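Local coordinates for geranyltranstransferase (Agrobacterium tumefaciens, PDB 2H8O), which catalyses the transfer of a geranyl group from geranyl diphosphate to isopentenyl diphosphate, making farnesyl diphosphate, at the interface of chains A and B. Sequence-based numbering; all coordinates share one arbitrary frame. Chains: chain A/B, Geranyltranstransferase.

Contact 1: the interface of chains A and B. Residues chain A 163-164, 167-168, 182; chain B 179, 182-183, 186.
B:Val182 points CG1 away from its backbone N (chi1 169°), and this branch meets A:Ala167. B:Ile183 instead sets CG1 opposite its carbonyl carbon and runs on nearly straight to CD1 (chi2 161°), which carries its tip to the end of helix 148-167 of chain A. The A:Ala167 methyl sits in the notch formed by these two side chains. Its CB lies 3.5 Å from B:Val182 CG1 and 3.8 Å from B:Ile183 CG1. B:Val182 CG1 also packs on the backbone, 3.6 Å from A:Phe163 O. Beyond A:Ala167, B:Ile183 CD1 reaches A:Ser168 CA at 3.7 Å, where the helix gives way to loop. A:Ser168 is tied back by its hydroxyl OG, which donates to A:Asp164 O at 2.7 Å from well above the carbonyl plane. One turn before A:Ala167, A:Asp164 CB touches the methyl CB of B:Ala186 at 3.7 Å. The A:Asp164 side chain crosses that of B:Ile183 at about a right angle. A:Val182 lies nearby, with its CG1 4.3 Å from B:Val182 CG2 on the symmetry-related helix. The small alanines probably let the helices come close. This apolar helix packing helps join the two subunits, probably as the homodimer typical of polyprenyl synthetases.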
loop_
_atom_site.group_PDB
_atom_site.type_symbol
_atom_site.label_atom_id
_atom_site.label_comp_id
_atom_site.label_asym_id
_atom_site.label_seq_id
_atom_site.Cartn_x
_atom_site.Cartn_y
_atom_site.Cartn_z
ATOM N N PHE A 163 0.330 -5.948 -1.647
ATOM C CA PHE A 163 -0.286 -5.831 -2.966
ATOM C C PHE A 163 0.492 -6.549 -4.063
ATOM O O PHE A 163 -0.105 -7.216 -4.908
ATOM C CB PHE A 163 -0.591 -4.372 -3.282
ATOM C CG PHE A 163 -1.668 -3.824 -2.406
ATOM C CD1 PHE A 163 -2.974 -4.182 -2.639
ATOM C CD2 PHE A 163 -1.376 -3.046 -1.289
ATOM C CE1 PHE A 163 -3.998 -3.697 -1.827
ATOM C CE2 PHE A 163 -2.381 -2.580 -0.481
ATOM C CZ PHE A 163 -3.682 -2.908 -0.739
ATOM N N ASP A 164 1.821 -6.454 -3.996
ATOM C CA ASP A 164 2.687 -7.270 -4.849
ATOM C C ASP A 164 2.361 -8.763 -4.730
ATOM O O ASP A 164 2.207 -9.444 -5.722
ATOM C CB ASP A 164 4.158 -7.012 -4.496
ATOM C CG ASP A 164 5.135 -7.626 -5.486
ATOM O OD1 ASP A 164 4.736 -8.049 -6.591
ATOM O OD2 ASP A 164 6.344 -7.670 -5.157
ATOM N N ALA A 167 -1.014 -9.736 -6.394
ATOM C CA ALA A 167 -1.166 -9.579 -7.844
ATOM C C ALA A 167 -0.129 -10.350 -8.655
ATOM O O ALA A 167 -0.303 -10.526 -9.866
ATOM C CB ALA A 167 -1.137 -8.080 -8.219
ATOM N N SER A 168 0.944 -10.776 -7.982
ATOM C CA SER A 168 2.085 -11.402 -8.654
ATOM C C SER A 168 1.712 -12.670 -9.410
ATOM O O SER A 168 0.797 -13.398 -9.035
ATOM C CB SER A 168 3.221 -11.709 -7.662
ATOM O OG SER A 168 3.976 -10.541 -7.386
ATOM N N VAL A 182 -7.506 -7.077 -4.622
ATOM C CA VAL A 182 -6.797 -5.813 -4.414
ATOM C C VAL A 182 -7.802 -4.746 -3.939
ATOM O O VAL A 182 -7.551 -4.020 -2.960
ATOM C CB VAL A 182 -6.047 -5.354 -5.669
ATOM C CG1 VAL A 182 -5.527 -3.892 -5.503
ATOM C CG2 VAL A 182 -4.855 -6.312 -6.002
ATOM N N ALA B 179 -3.734 -6.001 -12.950
ATOM C CA ALA B 179 -2.776 -6.837 -12.181
ATOM C C ALA B 179 -1.339 -6.472 -12.513
ATOM O O ALA B 179 -0.510 -6.316 -11.626
ATOM C CB ALA B 179 -3.028 -8.331 -12.405
ATOM N N VAL B 182 -0.489 -3.247 -10.817
ATOM C CA VAL B 182 -0.341 -3.404 -9.369
ATOM C C VAL B 182 1.068 -3.949 -9.064
ATOM O O VAL B 182 1.780 -3.433 -8.185
ATOM C CB VAL B 182 -1.429 -4.299 -8.766
ATOM C CG1 VAL B 182 -1.095 -4.660 -7.285
ATOM C CG2 VAL B 182 -2.836 -3.619 -8.849
ATOM N N ILE B 183 1.476 -4.965 -9.810
ATOM C CA ILE B 183 2.831 -5.533 -9.654
ATOM C C ILE B 183 3.874 -4.457 -9.935
ATOM O O ILE B 183 4.778 -4.230 -9.140
ATOM C CB ILE B 183 3.068 -6.771 -10.568
ATOM C CG1 ILE B 183 2.077 -7.903 -10.262
ATOM C CG2 ILE B 183 4.524 -7.262 -10.464
ATOM C CD1 ILE B 183 1.977 -8.903 -11.416
ATOM N N ALA B 186 3.914 -1.706 -7.186
ATOM C CA ALA B 186 4.400 -2.242 -5.922
ATOM C C ALA B 186 5.911 -2.465 -5.960
ATOM O O ALA B 186 6.603 -2.154 -4.973
ATOM C CB ALA B 186 3.659 -3.539 -5.575
#

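Contact 2: the interface of chains A and B. Residues chain A 175-176; chain B 175-176.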
loop_
_atom_site.group_PDB
_atom_site.type_symbol
_atom_site.label_atom_id
_atom_site.label_comp_id
_atom_site.label_asym_id
_atom_site.label_seq_id
_atom_site.Cartn_x
_atom_site.Cartn_y
_atom_site.Cartn_z
ATOM N N ALA A 175 -6.563 -13.141 -13.073
ATOM C CA ALA A 175 -6.435 -11.683 -12.953
ATOM C C ALA A 175 -7.687 -11.025 -12.386
ATOM O O ALA A 175 -7.600 -10.129 -11.576
ATOM C CB ALA A 175 -6.074 -11.060 -14.309
ATOM N N GLU A 176 -8.858 -11.489 -12.809
ATOM C CA GLU A 176 -10.112 -10.897 -12.344
ATOM C C GLU A 176 -10.272 -11.064 -10.833
ATOM O O GLU A 176 -10.716 -10.147 -10.127
ATOM C CB GLU A 176 -11.303 -11.523 -13.071
ATOM C CG GLU A 176 -11.345 -11.230 -14.564
ATOM C CD GLU A 176 -10.410 -12.105 -15.445
ATOM O OE1 GLU A 176 -9.753 -13.080 -14.968
ATOM O OE2 GLU A 176 -10.340 -11.789 -16.661
ATOM N N ALA B 175 -8.688 -6.553 -16.378
ATOM C CA ALA B 175 -8.115 -7.106 -15.144
ATOM C C ALA B 175 -6.646 -7.484 -15.293
ATOM O O ALA B 175 -5.855 -7.246 -14.408
ATOM C CB ALA B 175 -8.931 -8.315 -14.665
ATOM N N GLU B 176 -6.284 -8.064 -16.432
ATOM C CA GLU B 176 -4.903 -8.491 -16.650
ATOM C C GLU B 176 -3.948 -7.298 -16.626
ATOM O O GLU B 176 -2.846 -7.366 -16.062
ATOM C CB GLU B 176 -4.776 -9.239 -17.978
ATOM C CG GLU B 176 -5.529 -10.561 -18.022
ATOM C CD GLU B 176 -7.058 -10.452 -18.286
ATOM O OE1 GLU B 176 -7.615 -9.348 -18.571
ATOM O OE2 GLU B 176 -7.712 -11.522 -18.199
#
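A:Ala175 and B:Ala175 meet where helix 175-189 begins in each chain, at a helix-to-helix contact of the all-helical polyprenyl synthetase family. The two-fold symmetry sets like residues opposite each other.

The apolar contacts come from the alanine methyls. The CB atoms of A:Ala175 and B:Ala175 are 4.0 Å apart. Each methyl also presses on the first turn of the opposite helix, with A:Ala175 CB 3.7 Å from B:Glu176 CA. The glutamate stems cover these methyls. A:Glu176 CG lies 3.8 Å from B:Ala175 CB, and the exchanged pair does the same.

The polar contact is between two carboxylates. A:Glu176 OE2 and B:Glu176 OE2 approach to 3.1 Å. Two ionised carboxylates could only accept, which would make this a repulsive contact. A shared proton could relieve it, but protons are not seen. The carboxylate planes stand 79° apart, so the groups are turned strongly against each other. Proximity of like charges would probably raise the tendency of one group to hold a proton.

Within each chain, the bend at chi2 (80°) folds the glutamate back over its own helix start. A:Glu176 OE1 thereby comes 2.8 Å from its own backbone N, and B:Glu176 repeats this fold. The helix N-terminus might partly offset the negative charge of both carboxylates.

Contact 3: the interface of chains A and B. Residues chain A 184, 187, 192, 227, 248; chain B 65-67.
B:Asp65 sends its carboxylate into a pair of arginines on chain A. A:Arg248 grips OD1 end-on with both terminal nitrogens. A:Arg248 NH1 donates to B:Asp65 OD1 at 2.9 Å, and A:Arg248 NH2 reaches the same OD1 at 3.2 Å and a more bent angle. Both donors come from one face, about 38° out of the carboxylate plane, while OD1 lies near the guanidinium plane. A:Arg227 adds a salt bridge, its NH2 3.2 Å from B:Asp65 OD1. A:Arg187 packs its CB against B:Asp65 CB and its CD against B:Glu66 CG. Next to this, the backbone N of B:Ile67 donates to A:Gly192 O at 3.0 Å, in the carbonyl plane and on a lone pair. The clasp probably helps fix the 65-67 loop of one subunit onto its neighbour.

Farther out, the arginines brace each other. A:Arg248 is extended from CG to NE, and A:Arg227 bends at chi3 (77°). A:Arg227 CD lies over the centre of the A:Arg248 guanidinium, and the bend turns the A:Arg227 guanidinium towards B:Asp65. Water 1 joins NH1 and NH2 of A:Arg227 to A:Gly192 O and B:Asp65 O. Water 2 links the A:Ser184 hydroxyl OG to the second carboxylate oxygen, lying 2.6 Å from B:Asp65 OD2.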
loop_
_atom_site.group_PDB
_atom_site.type_symbol
_atom_site.label_atom_id
_atom_site.label_comp_id
_atom_site.label_asym_id
_atom_site.label_seq_id
_atom_site.Cartn_x
_atom_site.Cartn_y
_atom_site.Cartn_z
ATOM N N SER A 184 -10.782 -5.311 -2.518
ATOM C CA SER A 184 -11.317 -5.695 -1.216
ATOM C C SER A 184 -10.317 -5.391 -0.093
ATOM O O SER A 184 -10.692 -4.885 0.980
ATOM C CB SER A 184 -11.658 -7.188 -1.237
ATOM O OG SER A 184 -12.278 -7.610 -0.049
ATOM N N ARG A 187 -9.890 -1.521 0.379
ATOM C CA ARG A 187 -11.056 -0.944 1.044
ATOM C C ARG A 187 -11.056 -1.317 2.508
ATOM O O ARG A 187 -11.337 -0.477 3.353
ATOM C CB ARG A 187 -12.369 -1.370 0.377
ATOM C CG ARG A 187 -12.462 -0.917 -1.069
ATOM C CD ARG A 187 -13.184 0.387 -1.304
ATOM N NE ARG A 187 -13.014 0.714 -2.722
ATOM C CZ ARG A 187 -13.850 0.399 -3.699
ATOM N NH1 ARG A 187 -15.009 -0.186 -3.447
ATOM N NH2 ARG A 187 -13.534 0.729 -4.952
ATOM N N GLY A 192 -11.504 3.961 4.698
ATOM C CA GLY A 192 -12.823 3.422 5.112
ATOM C C GLY A 192 -12.765 2.089 5.842
ATOM O O GLY A 192 -13.774 1.412 5.994
ATOM N N ARG A 227 -13.059 -9.700 8.361
ATOM C CA ARG A 227 -14.056 -9.785 7.302
ATOM C C ARG A 227 -13.410 -10.147 5.959
ATOM O O ARG A 227 -13.814 -11.100 5.285
ATOM C CB ARG A 227 -14.816 -8.445 7.217
ATOM C CG ARG A 227 -15.851 -8.368 6.117
ATOM C CD ARG A 227 -16.294 -6.910 5.897
ATOM N NE ARG A 227 -15.291 -6.161 5.135
ATOM C CZ ARG A 227 -15.033 -4.861 5.244
ATOM N NH1 ARG A 227 -15.652 -4.108 6.146
ATOM N NH2 ARG A 227 -14.100 -4.322 4.468
ATOM N N ARG A 248 -18.393 -13.315 3.870
ATOM C CA ARG A 248 -18.285 -11.954 4.423
ATOM C C ARG A 248 -19.013 -11.819 5.784
ATOM O O ARG A 248 -18.448 -11.345 6.833
ATOM C CB ARG A 248 -18.803 -10.937 3.391
ATOM C CG ARG A 248 -18.622 -9.491 3.779
ATOM C CD ARG A 248 -19.345 -8.585 2.789
ATOM N NE ARG A 248 -19.373 -7.184 3.193
ATOM C CZ ARG A 248 -18.386 -6.315 3.006
ATOM N NH1 ARG A 248 -17.262 -6.693 2.419
ATOM N NH2 ARG A 248 -18.527 -5.048 3.407
ATOM N N ASP B 65 -17.925 -1.153 0.357
ATOM C CA ASP B 65 -16.915 -1.858 1.127
ATOM C C ASP B 65 -16.147 -0.991 2.131
ATOM O O ASP B 65 -15.256 -1.493 2.829
ATOM C CB ASP B 65 -15.917 -2.526 0.165
ATOM C CG ASP B 65 -15.525 -3.878 0.603
ATOM O OD1 ASP B 65 -15.866 -4.212 1.764
ATOM O OD2 ASP B 65 -14.914 -4.611 -0.226
ATOM N N GLU B 66 -16.461 0.304 2.175
ATOM C CA GLU B 66 -15.971 1.197 3.203
ATOM C C GLU B 66 -17.066 1.433 4.215
ATOM O O GLU B 66 -18.257 1.545 3.854
ATOM C CB GLU B 66 -15.589 2.552 2.601
ATOM C CG GLU B 66 -14.416 2.496 1.622
ATOM C CD GLU B 66 -14.061 3.847 1.005
ATOM O OE1 GLU B 66 -14.845 4.813 1.159
ATOM O OE2 GLU B 66 -12.977 3.955 0.378
ATOM N N ILE B 67 -16.679 1.571 5.471
ATOM C CA ILE B 67 -17.648 1.751 6.526
ATOM C C ILE B 67 -18.019 3.235 6.639
ATOM O O ILE B 67 -19.194 3.619 6.482
ATOM C CB ILE B 67 -17.127 1.135 7.821
ATOM C CG1 ILE B 67 -17.036 -0.390 7.628
ATOM C CG2 ILE B 67 -18.038 1.447 8.979
ATOM C CD1 ILE B 67 -16.160 -1.081 8.606
HETATM O O HOH W 1 -14.265 -1.439 5.329
HETATM O O HOH W 2 -14.895 -7.220 -0.443
#

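Helix 175-189 runs through all three contacts. Its first residues form contact 2, its middle serves contact 1, and A:Ser184 and A:Arg187 towards its end belong to contact 3. The C-alpha centres of contacts 1 and 2 are about 11 Å apart. Contact 3 lies about 19 Å from contact 1 and about 20 Å from contact 2. Contacts 1 and 2 are helix packing near the two-fold axis, whereas contact 3 uses a loop of chain B as a charged outer clasp. Contact 2 is self-symmetric, but contacts 1 and 3 recur with chains exchanged, so the clasp flanks the central helices on both sides.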